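Thioesterase (Pseudomonas aeruginosa, PDB 2O5U) probably hydrolyses fatty acyl-CoA thioesters, as a putative thioesterase of the hotdog-fold 4-hydroxybenzoyl-CoA thioesterase family. Local coordinates at residues I83-R88 with L101-E106; V97-A102 with F117-V122. One frame throughout, in Å; residues are numbered along the deposited sequence. Where two conformers were deposited one is given.

Contact 1: residues I83-R88 with L101-E106; sequences IEMGLR and LALFLE
Glu84 and Phe104 pair through both backbone groups: Glu84 N reaches Phe104 O at 2.9 Å, and Phe104 N returns to Glu84 O at 2.8 Å. Gly86 and Ala102 form the second hydrogen-bonded pair; Gly86 O takes Ala102 N and is also approached by Leu101 CA at 3.0 Å, a short CA-H...O contact.

Apolar packing joins Met85, Leu87, Leu101 and Leu103 on one face. Met85 bends at chi2 and chi3 (-55° and -62°), which lays SD against Leu103 CB at 3.7 Å and brings CE to 3.5 Å from Ala102 O. Ile83 CD1 meets Leu103 CD1 at 3.7 Å, the two side chains crossing at about a right angle, whereas Leu87 and Leu101 run side by side, with Leu87 CD1 against Leu101 CG.

On the other face, the Phe104 ring turns its edge to Glu84 O and Gly86 N. The polar features here are the salt bridge from Glu84 OE2 to Arg10 and the cation-pi contact of Arg10 with Phe104.

Strands 83-92 and 96-105 thus form an antiparallel hairpin whose Met85, Leu101 and Leu103 meet helix 34-53, as in the hotdog fold, where an antiparallel sheet wraps a long helix.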
loop_
_atom_site.group_PDB
_atom_site.type_symbol
_atom_site.label_atom_id
_atom_site.label_comp_id
_atom_site.label_asym_id
_atom_site.label_seq_id
_atom_site.Cartn_x
_atom_site.Cartn_y
_atom_site.Cartn_z
ATOM N N ILE A 83 -4.884 17.211 1.797
ATOM C CA ILE A 83 -4.774 17.097 3.231
ATOM C C ILE A 83 -3.451 17.732 3.674
ATOM O O ILE A 83 -2.592 18.040 2.840
ATOM C CB ILE A 83 -4.961 15.613 3.741
ATOM C CG1 ILE A 83 -3.809 14.663 3.315
ATOM C CG2 ILE A 83 -6.378 15.017 3.309
ATOM C CD1 ILE A 83 -2.635 14.559 4.377
ATOM N N GLU A 84 -3.321 17.937 4.965
ATOM C CA GLU A 84 -2.065 18.369 5.522
ATOM C C GLU A 84 -1.932 17.829 6.921
ATOM O O GLU A 84 -2.934 17.703 7.644
ATOM C CB GLU A 84 -1.905 19.903 5.442
ATOM C CG GLU A 84 -2.417 20.672 6.576
ATOM C CD GLU A 84 -2.296 22.172 6.344
ATOM O OE1 GLU A 84 -1.158 22.675 6.150
ATOM O OE2 GLU A 84 -3.349 22.845 6.373
ATOM N N MET A 85 -0.688 17.519 7.295
ATOM C CA MET A 85 -0.386 16.933 8.586
ATOM C C MET A 85 0.231 17.987 9.433
ATOM O O MET A 85 1.172 18.639 8.960
ATOM C CB MET A 85 0.636 15.797 8.449
ATOM C CG MET A 85 0.194 14.636 7.555
ATOM S SD MET A 85 -1.394 13.921 8.056
ATOM C CE MET A 85 -1.058 13.308 9.688
ATOM N N GLY A 86 -0.328 18.182 10.636
ATOM C CA GLY A 86 0.333 18.938 11.725
ATOM C C GLY A 86 1.192 18.032 12.584
ATOM O O GLY A 86 0.841 16.870 12.879
ATOM N N LEU A 87 2.342 18.554 12.950
ATOM C CA LEU A 87 3.317 17.844 13.726
ATOM C C LEU A 87 3.807 18.684 14.904
ATOM O O LEU A 87 4.052 19.897 14.749
ATOM C CB LEU A 87 4.483 17.495 12.805
ATOM C CG LEU A 87 5.729 16.828 13.416
ATOM C CD1 LEU A 87 5.412 15.512 14.169
ATOM C CD2 LEU A 87 6.771 16.596 12.317
ATOM N N ARG A 88 3.855 18.068 16.085
ATOM C CA ARG A 88 4.647 18.588 17.192
ATOM C C ARG A 88 5.345 17.426 17.919
ATOM O O ARG A 88 4.920 16.284 17.789
ATOM C CB ARG A 88 3.773 19.332 18.175
ATOM C CG ARG A 88 2.833 18.444 18.879
ATOM C CD ARG A 88 2.257 19.217 20.056
ATOM N NE ARG A 88 1.409 18.378 20.910
ATOM C CZ ARG A 88 0.096 18.206 20.738
ATOM N NH1 ARG A 88 -0.537 18.782 19.733
ATOM N NH2 ARG A 88 -0.588 17.450 21.575
ATOM N N LEU A 101 0.655 14.057 15.960
ATOM C CA LEU A 101 0.308 14.421 14.600
ATOM C C LEU A 101 -1.225 14.504 14.466
ATOM O O LEU A 101 -1.950 13.841 15.206
ATOM C CB LEU A 101 0.818 13.353 13.624
ATOM C CG LEU A 101 2.304 13.532 13.211
ATOM C CD1 LEU A 101 3.108 12.342 13.503
ATOM C CD2 LEU A 101 2.480 13.976 11.845
ATOM N N ALA A 102 -1.687 15.322 13.538
ATOM C CA ALA A 102 -3.107 15.373 13.205
ATOM C C ALA A 102 -3.207 15.628 11.692
ATOM O O ALA A 102 -2.342 16.296 11.105
ATOM C CB ALA A 102 -3.844 16.452 14.059
ATOM N N LEU A 103 -4.239 15.072 11.051
ATOM C CA LEU A 103 -4.543 15.330 9.671
ATOM C C LEU A 103 -5.655 16.373 9.653
ATOM O O LEU A 103 -6.628 16.260 10.417
ATOM C CB LEU A 103 -5.016 14.067 8.938
ATOM C CG LEU A 103 -5.390 14.213 7.448
ATOM C CD1 LEU A 103 -5.091 12.927 6.668
ATOM C CD2 LEU A 103 -6.832 14.659 7.240
ATOM N N PHE A 104 -5.515 17.322 8.745
ATOM C CA PHE A 104 -6.474 18.390 8.468
ATOM C C PHE A 104 -6.798 18.462 6.997
ATOM O O PHE A 104 -5.923 18.268 6.160
ATOM C CB PHE A 104 -5.879 19.761 8.858
ATOM C CG PHE A 104 -5.463 19.854 10.314
ATOM C CD1 PHE A 104 -4.159 19.550 10.703
ATOM C CD2 PHE A 104 -6.405 20.239 11.292
ATOM C CE1 PHE A 104 -3.791 19.635 12.088
ATOM C CE2 PHE A 104 -6.058 20.290 12.668
ATOM C CZ PHE A 104 -4.754 19.983 13.057
ATOM N N LEU A 105 -8.004 18.888 6.633
ATOM C CA LEU A 105 -8.187 19.255 5.212
ATOM C C LEU A 105 -7.370 20.511 4.978
ATOM O O LEU A 105 -7.268 21.337 5.886
ATOM C CB LEU A 105 -9.663 19.524 4.879
ATOM C CG LEU A 105 -10.539 18.298 4.603
ATOM C CD1 LEU A 105 -11.961 18.738 4.219
ATOM C CD2 LEU A 105 -9.900 17.416 3.484
ATOM N N GLU A 106 -6.749 20.661 3.809
ATOM C CA GLU A 106 -6.045 21.912 3.572
ATOM C C GLU A 106 -7.140 22.963 3.450
ATOM O O GLU A 106 -8.173 22.772 2.759
ATOM C CB GLU A 106 -5.113 21.886 2.340
ATOM C CG GLU A 106 -5.862 21.911 0.998
ATOM C CD GLU A 106 -5.110 22.618 -0.118
ATOM O OE1 GLU A 106 -3.859 22.532 -0.158
ATOM O OE2 GLU A 106 -5.791 23.268 -0.944
#

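Contact 2: residues V97-A102 with F117-V122; sequences VQYELA and FVHVFV
Tyr99 OH and His119 ND1 share a hydrogen bond of 2.9 Å, either atom being a possible donor. The rings stand almost perpendicular, with planes at 86°; His119 ND1 lies near the Tyr99 ring plane and Tyr99 OH near the His119 ring plane.

Phe117 completes the aromatic cluster. Tyr99 CD1 sits over one face of the Phe117 ring, offset toward the rim and 3.5 Å from Phe117 CZ; the two planes are inclined at 44°. Phe117 CE1 in turn lies over the centre of the His119 imidazole, 3.6 Å above its plane. Phe117 CG takes the position between backbone N and carbonyl carbon (chi1 81°), which turns the ring against Tyr99. Leu101 CD1 adds a contact with Phe117 CE2 at 4.0 Å, and Val97 CG1 touches both His119 CB and the edge of Phe121.

Paired backbone bonds set these side chains on one face: Val97 with His119, and Tyr99 with Phe117, where Tyr99 N to Phe117 O measures 2.9 Å. On the opposite face of the two strands, Gln98 CG packs on Val118 CG2. Farther out, Val45 of helix 34-53 touches Tyr99, Leu101 and Phe117.

Chemically, the hydroxyl-imidazole bond gives two buried polar atoms a mutual partner and, with Phe117 against the imidazole face, should restrict rotation of the His119 ring.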
loop_
_atom_site.group_PDB
_atom_site.type_symbol
_atom_site.label_atom_id
_atom_site.label_comp_id
_atom_site.label_asym_id
_atom_site.label_seq_id
_atom_site.Cartn_x
_atom_site.Cartn_y
_atom_site.Cartn_z
ATOM N N VAL A 97 11.766 9.779 21.225
ATOM C CA VAL A 97 11.028 10.987 20.926
ATOM C C VAL A 97 9.568 10.559 20.649
ATOM O O VAL A 97 9.296 9.583 19.935
ATOM C CB VAL A 97 11.706 11.847 19.758
ATOM C CG1 VAL A 97 11.817 11.096 18.470
ATOM C CG2 VAL A 97 10.986 13.228 19.524
ATOM N N GLN A 98 8.641 11.270 21.292
ATOM C CA GLN A 98 7.198 11.043 21.038
ATOM C C GLN A 98 6.669 12.209 20.197
ATOM O O GLN A 98 6.716 13.363 20.630
ATOM C CB GLN A 98 6.405 10.954 22.340
ATOM C CG GLN A 98 4.859 10.519 22.147
ATOM C CD GLN A 98 3.850 11.318 23.005
ATOM O OE1 GLN A 98 4.208 11.954 23.983
ATOM N NE2 GLN A 98 2.555 11.279 22.613
ATOM N N TYR A 99 6.126 11.885 19.009
ATOM C CA TYR A 99 5.452 12.849 18.128
ATOM C C TYR A 99 3.933 12.855 18.377
ATOM O O TYR A 99 3.334 11.805 18.676
ATOM C CB TYR A 99 5.696 12.492 16.665
ATOM C CG TYR A 99 7.119 12.154 16.302
ATOM C CD1 TYR A 99 7.582 10.831 16.264
ATOM C CD2 TYR A 99 8.021 13.161 16.050
ATOM C CE1 TYR A 99 8.948 10.561 15.904
ATOM C CE2 TYR A 99 9.329 12.913 15.719
ATOM C CZ TYR A 99 9.784 11.625 15.647
ATOM O OH TYR A 99 11.084 11.411 15.296
ATOM N N GLU A 100 3.339 14.049 18.327
ATOM C CA GLU A 100 1.882 14.203 18.089
ATOM C C GLU A 100 1.602 14.688 16.663
ATOM O O GLU A 100 2.182 15.653 16.243
ATOM C CB GLU A 100 1.346 15.229 19.039
ATOM C CG GLU A 100 1.513 14.893 20.509
ATOM C CD GLU A 100 0.463 13.899 21.013
ATOM O OE1 GLU A 100 -0.613 13.689 20.369
ATOM O OE2 GLU A 100 0.708 13.365 22.083
ATOM N N LEU A 101 0.655 14.057 15.960
ATOM C CA LEU A 101 0.308 14.421 14.600
ATOM C C LEU A 101 -1.225 14.504 14.466
ATOM O O LEU A 101 -1.950 13.841 15.206
ATOM C CB LEU A 101 0.818 13.353 13.624
ATOM C CG LEU A 101 2.304 13.532 13.211
ATOM C CD1 LEU A 101 3.108 12.342 13.503
ATOM C CD2 LEU A 101 2.480 13.976 11.845
ATOM N N ALA A 102 -1.687 15.322 13.538
ATOM C CA ALA A 102 -3.107 15.373 13.205
ATOM C C ALA A 102 -3.207 15.628 11.692
ATOM O O ALA A 102 -2.342 16.296 11.105
ATOM C CB ALA A 102 -3.844 16.452 14.059
ATOM N N PHE A 117 3.180 8.747 17.767
ATOM C CA PHE A 117 4.043 7.598 17.734
ATOM C C PHE A 117 5.391 7.915 18.340
ATOM O O PHE A 117 5.747 9.086 18.438
ATOM C CB PHE A 117 4.131 6.970 16.320
ATOM C CG PHE A 117 5.078 7.630 15.362
ATOM C CD1 PHE A 117 6.441 7.235 15.315
ATOM C CD2 PHE A 117 4.620 8.612 14.465
ATOM C CE1 PHE A 117 7.345 7.800 14.370
ATOM C CE2 PHE A 117 5.489 9.185 13.530
ATOM C CZ PHE A 117 6.884 8.775 13.478
ATOM N N VAL A 118 6.093 6.864 18.748
ATOM C CA VAL A 118 7.407 6.950 19.387
ATOM C C VAL A 118 8.482 6.322 18.490
ATOM O O VAL A 118 8.394 5.146 18.086
ATOM C CB VAL A 118 7.441 6.310 20.805
ATOM C CG1 VAL A 118 8.864 6.374 21.452
ATOM C CG2 VAL A 118 6.388 6.910 21.710
ATOM N N HIS A 119 9.501 7.119 18.213
ATOM C CA HIS A 119 10.785 6.643 17.729
ATOM C C HIS A 119 11.725 6.350 18.899
ATOM O O HIS A 119 11.821 7.159 19.866
ATOM C CB HIS A 119 11.479 7.696 16.833
ATOM C CG HIS A 119 11.165 7.585 15.369
ATOM N ND1 HIS A 119 11.312 8.650 14.499
ATOM C CD2 HIS A 119 10.783 6.525 14.607
ATOM C CE1 HIS A 119 11.000 8.260 13.273
ATOM N NE2 HIS A 119 10.676 6.976 13.312
ATOM N N VAL A 120 12.439 5.228 18.777
ATOM C CA VAL A 120 13.715 5.014 19.523
ATOM C C VAL A 120 14.803 4.888 18.461
ATOM O O VAL A 120 14.639 4.195 17.442
ATOM C CB VAL A 120 13.726 3.715 20.393
ATOM C CG1 VAL A 120 15.101 3.556 21.106
ATOM C CG2 VAL A 120 12.612 3.747 21.456
ATOM N N PHE A 121 15.919 5.550 18.710
ATOM C CA PHE A 121 17.006 5.610 17.795
ATOM C C PHE A 121 18.051 4.532 18.153
ATOM O O PHE A 121 18.454 4.375 19.317
ATOM C CB PHE A 121 17.559 7.050 17.670
ATOM C CG PHE A 121 16.677 7.925 16.832
ATOM C CD1 PHE A 121 15.605 8.629 17.416
ATOM C CD2 PHE A 121 16.797 7.915 15.437
ATOM C CE1 PHE A 121 14.720 9.417 16.622
ATOM C CE2 PHE A 121 15.915 8.690 14.632
ATOM C CZ PHE A 121 14.867 9.438 15.230
ATOM N N VAL A 122 18.446 3.786 17.137
ATOM C CA VAL A 122 19.324 2.678 17.368
ATOM C C VAL A 122 20.439 2.633 16.348
ATOM O O VAL A 122 20.295 3.147 15.212
ATOM C CB VAL A 122 18.570 1.277 17.330
ATOM C CG1 VAL A 122 17.552 1.128 18.454
ATOM C CG2 VAL A 122 18.008 0.964 15.972
#

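Overall arrangement
Both contacts are antiparallel pairings on strand 96-105, which lies between its sheet neighbours 83-92 and 113-123; they share Leu101 and Ala102, and their centres are about 16 Å apart. They meet where Arg88 O approaches Glu100 N at 2.8 Å, a probable hydrogen bond, and where Leu87 CD1 packs on Tyr99 CB. Each is largely buried and has helix 34-53 against one face, but the chemistry differs. Contact 1 presents aliphatic and methionine side chains to the helix, and its exposed Glu106 lies just beyond the strand. Contact 2 turns aromatic rings and a tyrosine-histidine bond inward, while partly exposed Gln98 and Val118 occupy its other face.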